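Alpha-fucosidase GH29 (Fusarium graminearum, PDB 4PSR) is a glycoside hydrolase of family 29 that hydrolyses alpha-L-fucosidic bonds, probably removing fucose from the carbohydrate chains of glycoproteins. Local coordinates at residues D226-D230 with P241-D245. Residues are numbered along the deposited sequence; the frame is centred on the assembly and turned at random.
Sequences DFSLD and PCAVD. With FUL (beta-L-fucopyranose), chain M; MAN (alpha-D-mannopyranose), chain D.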
loop_
_atom_site.group_PDB
_atom_site.type_symbol
_atom_site.label_atom_id
_atom_site.label_comp_id
_atom_site.label_asym_id
_atom_site.label_seq_id
_atom_site.Cartn_x
_atom_site.Cartn_y
_atom_site.Cartn_z
ATOM N N ASP A 226 7.794 -8.066 -4.573
ATOM C CA ASP A 226 8.889 -7.234 -4.112
ATOM C C ASP A 226 9.847 -6.904 -5.269
ATOM O O ASP A 226 9.636 -7.328 -6.384
ATOM C CB ASP A 226 9.634 -7.923 -2.950
ATOM C CG ASP A 226 10.201 -6.947 -1.946
ATOM O OD1 ASP A 226 10.297 -5.729 -2.287
ATOM O OD2 ASP A 226 10.558 -7.366 -0.842
ATOM N N PHE A 227 10.877 -6.139 -4.930
ATOM C CA PHE A 227 11.837 -5.574 -5.888
ATOM C C PHE A 227 12.718 -6.642 -6.528
ATOM O O PHE A 227 12.608 -7.831 -6.218
ATOM C CB PHE A 227 12.707 -4.511 -5.198
ATOM C CG PHE A 227 13.836 -5.063 -4.383
ATOM C CD1 PHE A 227 15.134 -4.999 -4.845
ATOM C CD2 PHE A 227 13.621 -5.655 -3.148
ATOM C CE1 PHE A 227 16.199 -5.516 -4.102
ATOM C CE2 PHE A 227 14.686 -6.166 -2.404
ATOM C CZ PHE A 227 15.982 -6.092 -2.889
ATOM N N SER A 228 13.616 -6.196 -7.407
ATOM C CA SER A 228 14.517 -7.055 -8.206
ATOM C C SER A 228 13.763 -7.721 -9.353
ATOM O O SER A 228 14.228 -8.735 -9.895
ATOM C CB SER A 228 15.295 -8.061 -7.361
ATOM O OG SER A 228 16.368 -8.593 -8.147
ATOM N N LEU A 229 12.634 -7.147 -9.772
ATOM C CA LEU A 229 12.000 -7.533 -11.017
ATOM C C LEU A 229 12.793 -6.929 -12.206
ATOM O O LEU A 229 13.098 -7.633 -13.186
ATOM C CB LEU A 229 10.510 -7.114 -11.059
ATOM C CG LEU A 229 9.635 -7.684 -9.917
ATOM C CD1 LEU A 229 8.229 -7.222 -10.128
ATOM C CD2 LEU A 229 9.698 -9.209 -9.864
ATOM N N ASP A 230 13.083 -5.630 -12.108
ATOM C CA ASP A 230 14.055 -4.943 -13.001
ATOM C C ASP A 230 14.430 -3.660 -12.288
ATOM O O ASP A 230 13.912 -2.577 -12.621
ATOM C CB ASP A 230 13.479 -4.683 -14.399
ATOM C CG ASP A 230 14.510 -4.092 -15.382
ATOM O OD1 ASP A 230 15.713 -4.100 -15.014
ATOM O OD2 ASP A 230 14.063 -3.648 -16.485
ATOM N N PRO A 241 22.149 -8.284 -12.486
ATOM C CA PRO A 241 21.209 -7.318 -13.048
ATOM C C PRO A 241 20.116 -6.862 -12.081
ATOM O O PRO A 241 19.415 -5.915 -12.424
ATOM C CB PRO A 241 20.587 -8.075 -14.219
ATOM C CG PRO A 241 20.648 -9.486 -13.829
ATOM C CD PRO A 241 21.917 -9.638 -13.020
ATOM N N CYS A 242 19.977 -7.517 -10.931
ATOM C CA CYS A 242 18.929 -7.132 -9.968
ATOM C C CYS A 242 17.593 -7.165 -10.700
ATOM O O CYS A 242 16.808 -6.204 -10.689
ATOM C CB CYS A 242 19.225 -5.734 -9.373
ATOM S SG CYS A 242 18.437 -5.404 -7.779
ATOM N N ALA A 243 17.359 -8.290 -11.380
ATOM C CA ALA A 243 16.243 -8.435 -12.279
ATOM C C ALA A 243 15.834 -9.877 -12.484
ATOM O O ALA A 243 16.623 -10.796 -12.247
ATOM C CB ALA A 243 16.599 -7.810 -13.675
ATOM N N VAL A 244 14.616 -10.027 -12.982
ATOM C CA VAL A 244 14.063 -11.276 -13.506
ATOM C C VAL A 244 14.009 -11.169 -15.029
ATOM O O VAL A 244 13.699 -10.127 -15.589
ATOM C CB VAL A 244 12.625 -11.556 -12.934
ATOM C CG1 VAL A 244 11.998 -12.783 -13.591
ATOM C CG2 VAL A 244 12.663 -11.696 -11.419
ATOM N N ASP A 245 14.340 -12.254 -15.707
ATOM C CA ASP A 245 14.216 -12.267 -17.150
ATOM C C ASP A 245 12.882 -11.670 -17.646
ATOM O O ASP A 245 11.785 -12.021 -17.162
ATOM C CB ASP A 245 14.370 -13.699 -17.639
ATOM C CG ASP A 245 14.245 -13.798 -19.123
ATOM O OD1 ASP A 245 15.212 -13.388 -19.800
ATOM O OD2 ASP A 245 13.177 -14.242 -19.586
HETATM C C1 FUL M . 11.324 -4.952 1.265
HETATM C C2 FUL M . 11.877 -6.269 1.770
HETATM O O2 FUL M . 13.288 -6.395 1.533
HETATM C C3 FUL M . 11.582 -6.303 3.247
HETATM O O3 FUL M . 12.142 -7.474 3.798
HETATM C C4 FUL M . 10.083 -6.272 3.408
HETATM O O4 FUL M . 9.523 -7.455 2.845
HETATM C C5 FUL M . 9.529 -5.028 2.727
HETATM C C6 FUL M . 8.017 -4.954 2.771
HETATM O O5 FUL M . 9.919 -4.936 1.359
HETATM O O1 FUL M . 11.648 -4.828 -0.096
HETATM C C1 MAN D . 18.595 -2.543 -20.337
HETATM C C2 MAN D . 17.397 -3.435 -20.077
HETATM C C3 MAN D . 16.743 -3.080 -18.745
HETATM C C4 MAN D . 17.755 -2.987 -17.609
HETATM C C5 MAN D . 18.975 -2.153 -18.019
HETATM C C6 MAN D . 20.138 -2.190 -17.006
HETATM O O2 MAN D . 17.802 -4.790 -19.955
HETATM O O3 MAN D . 15.747 -4.020 -18.437
HETATM O O4 MAN D . 17.133 -2.337 -16.510
HETATM O O5 MAN D . 19.491 -2.641 -19.269
HETATM O O6 MAN D . 20.403 -3.548 -16.646
HETATM O O HOH W 1 18.609 -5.002 -14.929
#
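Cys242 SG, disulfide-bonded to Cys235, makes a sulfur-aromatic contact at the edge of the Phe227 ring, 4.3 Å from CE1 and 76° off the ring normal. Both segments belong to the loop that follows strand 222-225 of the TIM barrel and leads into helix 246-263. A single beta bridge, Asp230 with Ala243, pairs them (CA to CA 4.2 Å). Its evidence is a backbone bond on either side: the nearly straight Val244 N to Leu229 O at 2.8 Å (173° at the hydrogen), and that of Cys242 with Ser231, just past the segment. Beside the first, Leu229 CD2 meets Val244 CG2 at 4.2 Å, the two side chains lying alongside and pointing the same way, with Trp207 of helix 200-218 touching both. The two ends of 226-230 serve different sugars. Asp226 lies in the fucose site: its OD1 accepts from Phe227 N and from fucose O1 and forms a salt bridge with Lys272. At the other end a water donates to Asp230 OD1 and to Pro241 O and is hydrogen-bonded to O6 of the glycan mannose. With CG anti to the backbone N (chi1 -175°), the Asp230 carboxylate grips that mannose twice: O4 donates to OD1 at 2.7 Å, and O3 to OD2 at 2.6 Å.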